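Local coordinates for large exoprotein involved in heme utilization or adhesion (Yersinia kristensenii ATCC 33638, PDB 5E3E) that is the C-terminal toxin domain of a CdiA contact-dependent growth inhibition protein, an RNase A superfamily member that probably cleaves RNA and is bound by its immunity protein CdiI, at residues 19-32 / 71-83. Numbering follows the deposited sequence.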
ATOM      1  N   ARG B  19       3.696   1.908  16.289  1.00 15.81           N
ATOM      2  CA  ARG B  19       2.698   1.633  15.242  1.00 16.03           C
ATOM      3  C   ARG B  19       2.493   0.142  15.007  1.00 16.40           C
ATOM      4  O   ARG B  19       1.367  -0.302  14.726  1.00 16.98           O
ATOM      5  CB  ARG B  19       3.110   2.284  13.944  1.00 16.15           C
ATOM      6  CG  ARG B  19       3.156   3.793  13.993  1.00 16.28           C
ATOM      7  CD  ARG B  19       3.706   4.315  12.689  1.00 16.35           C
ATOM      8  NE  ARG B  19       3.833   5.760  12.746  1.00 16.49           N
ATOM      9  CZ  ARG B  19       4.329   6.533  11.784  1.00 16.43           C
ATOM     10  NH1 ARG B  19       4.734   6.040  10.628  1.00 16.15           N
ATOM     11  NH2 ARG B  19       4.404   7.833  11.987  1.00 17.21           N
ATOM     12  N   VAL B  20       3.553  -0.656  15.126  1.00 16.31           N
ATOM     13  CA  VAL B  20       3.428  -2.092  14.887  1.00 17.38           C
ATOM     14  C   VAL B  20       3.059  -2.901  16.127  1.00 19.52           C
ATOM     15  O   VAL B  20       3.026  -4.126  16.062  1.00 21.34           O
ATOM     16  CB  VAL B  20       4.663  -2.715  14.231  1.00 16.61           C
ATOM     17  CG1 VAL B  20       4.871  -2.114  12.866  1.00 16.64           C
ATOM     18  CG2 VAL B  20       5.904  -2.591  15.101  1.00 16.58           C
ATOM     19  N   SER B  21       2.829  -2.264  17.266  1.00 21.37           N
ATOM     20  CA  SER B  21       2.385  -3.028  18.444  1.00 23.02           C
ATOM     21  C   SER B  21       0.984  -2.592  18.794  1.00 23.97           C
ATOM     22  O   SER B  21       0.018  -3.324  18.564  1.00 26.34           O
ATOM     23  CB  SER B  21       3.378  -2.864  19.594  1.00 23.52           C
ATOM     24  OG  SER B  21       3.650  -1.508  19.825  1.00 24.11           O
ATOM     25  N   THR B  22       0.868  -1.378  19.288  1.00 25.77           N
ATOM     26  CA  THR B  22      -0.440  -0.760  19.580  1.00 27.09           C
ATOM     27  C   THR B  22      -1.286  -0.497  18.318  1.00 27.53           C
ATOM     28  O   THR B  22      -2.515  -0.671  18.314  1.00 27.31           O
ATOM     29  CB  THR B  22      -0.202   0.566  20.317  1.00 28.47           C
ATOM     30  OG1 THR B  22       0.618   0.314  21.493  1.00 30.55           O
ATOM     31  CG2 THR B  22      -1.540   1.240  20.706  1.00 30.51           C
ATOM     32  N   GLY B  23      -0.632  -0.044  17.259  1.00 26.82           N
ATOM     33  CA  GLY B  23      -1.314   0.168  15.974  1.00 26.49           C
ATOM     34  C   GLY B  23      -1.635  -1.133  15.280  1.00 25.83           C
ATOM     35  O   GLY B  23      -1.470  -2.222  15.876  1.00 26.95           O
ATOM     36  N   ASN B  24      -2.143  -1.024  14.050  1.00 24.08           N
ATOM     37  CA  ASN B  24      -2.721  -2.177  13.347  1.00 23.51           C
ATOM     38  C   ASN B  24      -2.119  -2.421  11.940  1.00 20.29           C
ATOM     39  O   ASN B  24      -2.792  -2.959  11.005  1.00 20.09           O
ATOM     40  CB  ASN B  24      -4.214  -2.018  13.241  1.00 25.01           C
ATOM     41  CG  ASN B  24      -4.599  -0.784  12.464  1.00 26.41           C
ATOM     42  OD1 ASN B  24      -3.727  -0.023  12.054  1.00 26.72           O
ATOM     43  ND2 ASN B  24      -5.908  -0.577  12.239  1.00 27.91           N
ATOM     44  N   VAL B  25      -0.876  -1.986  11.783  1.00 18.44           N
ATOM     45  CA  VAL B  25      -0.127  -2.231  10.579  1.00 17.74           C
ATOM     46  C   VAL B  25       0.835  -3.364  10.804  1.00 16.88           C
ATOM     47  O   VAL B  25       1.291  -3.611  11.956  1.00 16.58           O
ATOM     48  CB  VAL B  25       0.666  -0.985  10.070  1.00 17.72           C
ATOM     49  CG1 VAL B  25      -0.287   0.051   9.509  1.00 18.54           C
ATOM     50  CG2 VAL B  25       1.577  -0.422  11.158  1.00 17.57           C
ATOM     51  N   LYS B  26       1.173  -4.055   9.727  1.00 16.45           N
ATOM     52  CA  LYS B  26       2.077  -5.205   9.833  1.00 16.99           C
ATOM     53  C   LYS B  26       3.517  -4.726   9.978  1.00 16.83           C
ATOM     54  O   LYS B  26       4.382  -5.494  10.455  1.00 17.58           O
ATOM     55  CB  LYS B  26       1.988  -6.152   8.626  1.00 17.90           C
ATOM     56  CG  LYS B  26       2.669  -5.674   7.372  1.00 18.75           C
ATOM     57  CD  LYS B  26       3.003  -6.796   6.445  1.00 19.85           C
ATOM     58  CE  LYS B  26       3.948  -6.292   5.381  1.00 20.24           C
ATOM     59  NZ  LYS B  26       3.247  -5.386   4.455  1.00 20.09           N
ATOM     60  N   SER B  27       3.767  -3.526   9.465  1.00 16.09           N
ATOM     61  CA  SER B  27       5.114  -2.929   9.437  1.00 15.90           C
ATOM     62  C   SER B  27       5.000  -1.436   9.250  1.00 14.80           C
ATOM     63  O   SER B  27       3.962  -0.918   8.826  1.00 14.65           O
ATOM     64  CB  SER B  27       5.999  -3.526   8.349  1.00 16.64           C
ATOM     65  OG  SER B  27       5.649  -3.105   7.059  1.00 18.78           O
ATOM     66  N   ALA B  28       6.071  -0.743   9.610  1.00 13.62           N
ATOM     67  CA  ALA B  28       6.079   0.701   9.534  1.00 13.19           C
ATOM     68  C   ALA B  28       7.467   1.140   9.144  1.00 12.59           C
ATOM     69  O   ALA B  28       8.463   0.640   9.660  1.00 12.85           O
ATOM     70  CB  ALA B  28       5.691   1.276  10.872  1.00 13.21           C
ATOM     71  N   SER B  29       7.551   2.136   8.296  1.00 12.26           N
ATOM     72  CA  SER B  29       8.844   2.577   7.810  1.00 11.98           C
ATOM     73  C   SER B  29       8.933   4.102   7.687  1.00 12.15           C
ATOM     74  O   SER B  29       7.913   4.814   7.684  1.00 11.96           O
ATOM     75  CB  SER B  29       9.103   1.913   6.468  1.00 12.05           C
ATOM     76  OG  SER B  29       8.151   2.361   5.491  1.00 11.75           O
ATOM     77  N   SER B  30      10.165   4.577   7.528  1.00 12.04           N
ATOM     78  CA  SER B  30      10.463   6.005   7.501  1.00 12.54           C
ATOM     79  C   SER B  30      11.750   6.245   6.712  1.00 12.47           C
ATOM     80  O   SER B  30      12.738   5.523   6.908  1.00 12.60           O
ATOM     81  CB  SER B  30      10.642   6.541   8.916  1.00 12.73           C
ATOM     82  OG  SER B  30      11.008   7.901   8.899  1.00 13.27           O
ATOM     83  N   PHE B  31      11.735   7.271   5.856  1.00 12.64           N
ATOM     84  CA  PHE B  31      12.945   7.770   5.205  1.00 13.19           C
ATOM     85  C   PHE B  31      13.864   8.366   6.267  1.00 13.84           C
ATOM     86  O   PHE B  31      13.414   8.877   7.291  1.00 13.55           O
ATOM     87  CB  PHE B  31      12.633   8.855   4.182  1.00 13.12           C
ATOM     88  CG  PHE B  31      11.841   8.369   3.012  1.00 12.80           C
ATOM     89  CD1 PHE B  31      12.436   7.556   2.041  1.00 12.66           C
ATOM     90  CD2 PHE B  31      10.499   8.686   2.893  1.00 12.59           C
ATOM     91  CE1 PHE B  31      11.713   7.122   0.963  1.00 12.75           C
ATOM     92  CE2 PHE B  31       9.785   8.262   1.819  1.00 12.64           C
ATOM     93  CZ  PHE B  31      10.388   7.453   0.854  1.00 12.71           C
ATOM     94  N   THR B  32      15.155   8.276   6.021  1.00 14.59           N
ATOM     95  CA  THR B  32      16.164   8.768   6.974  1.00 15.84           C
ATOM     96  C   THR B  32      15.948  10.241   7.319  1.00 16.60           C
ATOM     97  O   THR B  32      16.078  10.640   8.458  1.00 17.11           O
ATOM     98  CB  THR B  32      17.532   8.622   6.358  1.00 16.53           C
ATOM     99  OG1 THR B  32      17.720   7.245   6.038  1.00 17.15           O
ATOM    100  CG2 THR B  32      18.637   9.049   7.342  1.00 17.30           C
ATOM    101  N   ASN B  71      20.108   0.115  -4.372  1.00 22.07           N
ATOM    102  CA  ASN B  71      20.952  -0.709  -3.530  1.00 23.05           C
ATOM    103  C   ASN B  71      21.643   0.140  -2.448  1.00 22.48           C
ATOM    104  O   ASN B  71      22.721  -0.225  -1.988  1.00 22.93           O
ATOM    105  CB  ASN B  71      22.023  -1.456  -4.367  1.00 24.99           C
ATOM    106  CG  ASN B  71      21.416  -2.375  -5.446  1.00 26.85           C
ATOM    107  OD1 ASN B  71      20.586  -3.236  -5.152  1.00 28.73           O
ATOM    108  ND2 ASN B  71      21.867  -2.216  -6.693  1.00 27.92           N
ATOM    109  N   VAL B  72      21.035   1.265  -2.042  1.00 21.17           N
ATOM    110  CA  VAL B  72      21.599   2.145  -1.008  1.00 21.16           C
ATOM    111  C   VAL B  72      20.471   2.470  -0.014  1.00 20.80           C
ATOM    112  O   VAL B  72      19.365   2.815  -0.431  1.00 18.82           O
ATOM    113  CB  VAL B  72      22.194   3.444  -1.612  1.00 22.17           C
ATOM    114  CG1 VAL B  72      22.590   4.435  -0.541  1.00 22.63           C
ATOM    115  CG2 VAL B  72      23.422   3.119  -2.468  1.00 22.99           C
ATOM    116  N   PRO B  73      20.742   2.321   1.296  1.00 20.01           N
ATOM    117  CA  PRO B  73      19.682   2.556   2.288  1.00 19.11           C
ATOM    118  C   PRO B  73      19.152   3.960   2.259  1.00 18.02           C
ATOM    119  O   PRO B  73      19.919   4.932   2.252  1.00 17.68           O
ATOM    120  CB  PRO B  73      20.369   2.284   3.635  1.00 20.02           C
ATOM    121  CG  PRO B  73      21.666   1.662   3.331  1.00 20.88           C
ATOM    122  CD  PRO B  73      22.029   2.019   1.932  1.00 21.02           C
ATOM    123  N   ILE B  74      17.822   4.057   2.265  1.00 16.85           N
ATOM    124  CA  ILE B  74      17.127   5.328   2.295  1.00 16.14           C
ATOM    125  C   ILE B  74      16.235   5.491   3.514  1.00 15.14           C
ATOM    126  O   ILE B  74      15.545   6.500   3.658  1.00 15.23           O
ATOM    127  CB  ILE B  74      16.360   5.580   0.953  1.00 16.99           C
ATOM    128  CG1 ILE B  74      15.410   4.426   0.547  1.00 17.72           C
ATOM    129  CG2 ILE B  74      17.343   5.765  -0.175  1.00 17.52           C
ATOM    130  CD1 ILE B  74      14.440   3.989   1.572  1.00 18.28           C
ATOM    131  N   GLY B  75      16.267   4.532   4.434  1.00 14.67           N
ATOM    132  CA  GLY B  75      15.439   4.565   5.605  1.00 14.29           C
ATOM    133  C   GLY B  75      15.421   3.238   6.335  1.00 14.25           C
ATOM    134  O   GLY B  75      16.310   2.368   6.104  1.00 14.43           O
ATOM    135  N   ILE B  76      14.427   3.133   7.220  1.00 13.93           N
ATOM    136  CA  ILE B  76      14.311   2.041   8.166  1.00 14.05           C
ATOM    137  C   ILE B  76      12.885   1.503   8.175  1.00 13.96           C
ATOM    138  O   ILE B  76      11.932   2.207   7.827  1.00 13.27           O
ATOM    139  CB  ILE B  76      14.727   2.422   9.603  1.00 14.10           C
ATOM    140  CG1 ILE B  76      13.890   3.597  10.134  1.00 13.91           C
ATOM    141  CG2 ILE B  76      16.234   2.715   9.636  1.00 14.34           C
ATOM    142  CD1 ILE B  76      14.075   3.918  11.599  1.00 14.19           C
ATOM    143  N   SER B  77      12.792   0.258   8.619  1.00 14.10           N
ATOM    144  CA  SER B  77      11.527  -0.443   8.741  1.00 14.48           C
ATOM    145  C   SER B  77      11.532  -1.338   9.956  1.00 14.40           C
ATOM    146  O   SER B  77      12.543  -1.923  10.296  1.00 14.44           O
ATOM    147  CB  SER B  77      11.254  -1.262   7.488  1.00 14.97           C
ATOM    148  OG  SER B  77       9.992  -1.935   7.562  1.00 16.11           O
ATOM    149  N   VAL B  78      10.372  -1.439  10.590  1.00 14.17           N
ATOM    150  CA  VAL B  78      10.129  -2.400  11.629  1.00 14.83           C
ATOM    151  C   VAL B  78       8.862  -3.194  11.288  1.00 15.24           C
ATOM    152  O   VAL B  78       7.966  -2.711  10.593  1.00 14.89           O
ATOM    153  CB  VAL B  78      10.003  -1.755  13.024  1.00 14.76           C
ATOM    154  CG1 VAL B  78      11.311  -1.044  13.387  1.00 14.99           C
ATOM    155  CG2 VAL B  78       8.814  -0.813  13.105  1.00 14.37           C
ATOM    156  N   SER B  79       8.820  -4.403  11.829  1.00 16.53           N
ATOM    157  CA  SER B  79       7.713  -5.346  11.602  1.00 17.93           C
ATOM    158  C   SER B  79       7.123  -5.886  12.908  1.00 18.61           C
ATOM    159  O   SER B  79       7.829  -6.066  13.889  1.00 17.63           O
ATOM    160  CB  SER B  79       8.227  -6.530  10.750  1.00 19.08           C
ATOM    161  OG  SER B  79       8.402  -6.086   9.410  1.00 20.90           O
ATOM    162  N   ARG B  80       5.825  -6.159  12.896  1.00 19.40           N
ATOM    163  CA  ARG B  80       5.138  -6.728  14.046  1.00 21.39           C
ATOM    164  C   ARG B  80       5.819  -7.992  14.541  1.00 22.66           C
ATOM    165  O   ARG B  80       6.297  -8.803  13.756  1.00 23.29           O
ATOM    166  CB  ARG B  80       3.665  -7.028  13.685  1.00 23.22           C
ATOM    167  CG  ARG B  80       2.792  -7.327  14.880  1.00 25.50           C
ATOM    168  CD  ARG B  80       1.316  -7.339  14.486  1.00 27.10           C
ATOM    169  NE  ARG B  80       0.918  -5.986  14.132  1.00 28.46           N
ATOM    170  CZ  ARG B  80       0.358  -5.121  14.977  1.00 28.80           C
ATOM    171  NH1 ARG B  80       0.065  -3.900  14.556  1.00 28.48           N
ATOM    172  NH2 ARG B  80       0.083  -5.473  16.234  1.00 29.78           N
ATOM    173  N   GLY B  81       5.906  -8.139  15.851  1.00 23.18           N
ATOM    174  CA  GLY B  81       6.466  -9.351  16.432  1.00 24.10           C
ATOM    175  C   GLY B  81       7.941  -9.288  16.763  1.00 23.89           C
ATOM    176  O   GLY B  81       8.462 -10.199  17.409  1.00 25.70           O
ATOM    177  N   SER B  82       8.623  -8.218  16.364  1.00 22.98           N
ATOM    178  CA  SER B  82      10.050  -8.095  16.573  1.00 22.52           C
ATOM    179  C   SER B  82      10.435  -6.648  16.800  1.00 21.70           C
ATOM    180  O   SER B  82       9.737  -5.765  16.345  1.00 21.79           O
ATOM    181  CB  SER B  82      10.754  -8.582  15.328  1.00 23.53           C
ATOM    182  OG  SER B  82      12.136  -8.499  15.484  1.00 24.34           O
ATOM    183  N   THR B  83      11.546  -6.402  17.491  1.00 21.00           N
ATOM    184  CA  THR B  83      12.051  -5.036  17.620  1.00 20.27           C
ATOM    185  C   THR B  83      13.217  -4.750  16.657  1.00 21.13           C
ATOM    186  O   THR B  83      13.799  -3.672  16.674  1.00 20.83           O
ATOM    187  CB  THR B  83      12.482  -4.766  19.079  1.00 20.31           C
ATOM    188  OG1 THR B  83      13.466  -5.726  19.480  1.00 19.39           O
ATOM    189  CG2 THR B  83      11.244  -4.837  20.034  1.00 20.38           C
TER
HETATM  190  O   HOH W   1       4.943  -5.938  17.562  1.00 25.80           O
HETATM  191  O   HOH W   2       7.506  -1.173   6.563  1.00 22.81           O
HETATM  192  O   HOH W   3      19.758   7.804   3.671  1.00 35.41           O
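Arg80 lays its guanidinium inside the loop 20-26 and ties it together through main-chain carbonyls. The chain leaves with CG anti to the backbone N (chi1 -167°) and bends at chi3; Val20 O then lies over the centre of one guanidinium face, 3.0 Å from Arg80 CZ. In the plane, Arg80 NH1 donates to Gly23 O (2.6 Å) and, with NE, grips Val25 O side-on, NH1 at 2.9 Å; NH2 reaches Ser21 O at 3.2 Å from a tilted approach. These four bonds fix the group's rotation. From the same loop, Lys26 NZ forms a salt bridge with Asp74 of the CdiI chain. Arg80 N to Lys26 O (2.9 Å) leads into the antiparallel ladder of strands 27-31 and 75-79. Ala28, Ser30, Ile76 and Val78 share one face, where Val20 CG2 meets Val78 CG2 at 4.0 Å; on the other, a water joins the hydroxyls of Ser27 and Ser77. At the far end Ile74 CD1 is 4.1 Å from Phe31 CD1, and Ile74 O, near the ring plane, accepts from Thr32 N. Helix 13-19 covers Val78, Ile76 and Ser30, helix 34-47 packs on Phe31 and Ile74, and 75-79 joins edge strand 27-31 to 86-97 in the toxin's antiparallel sheet.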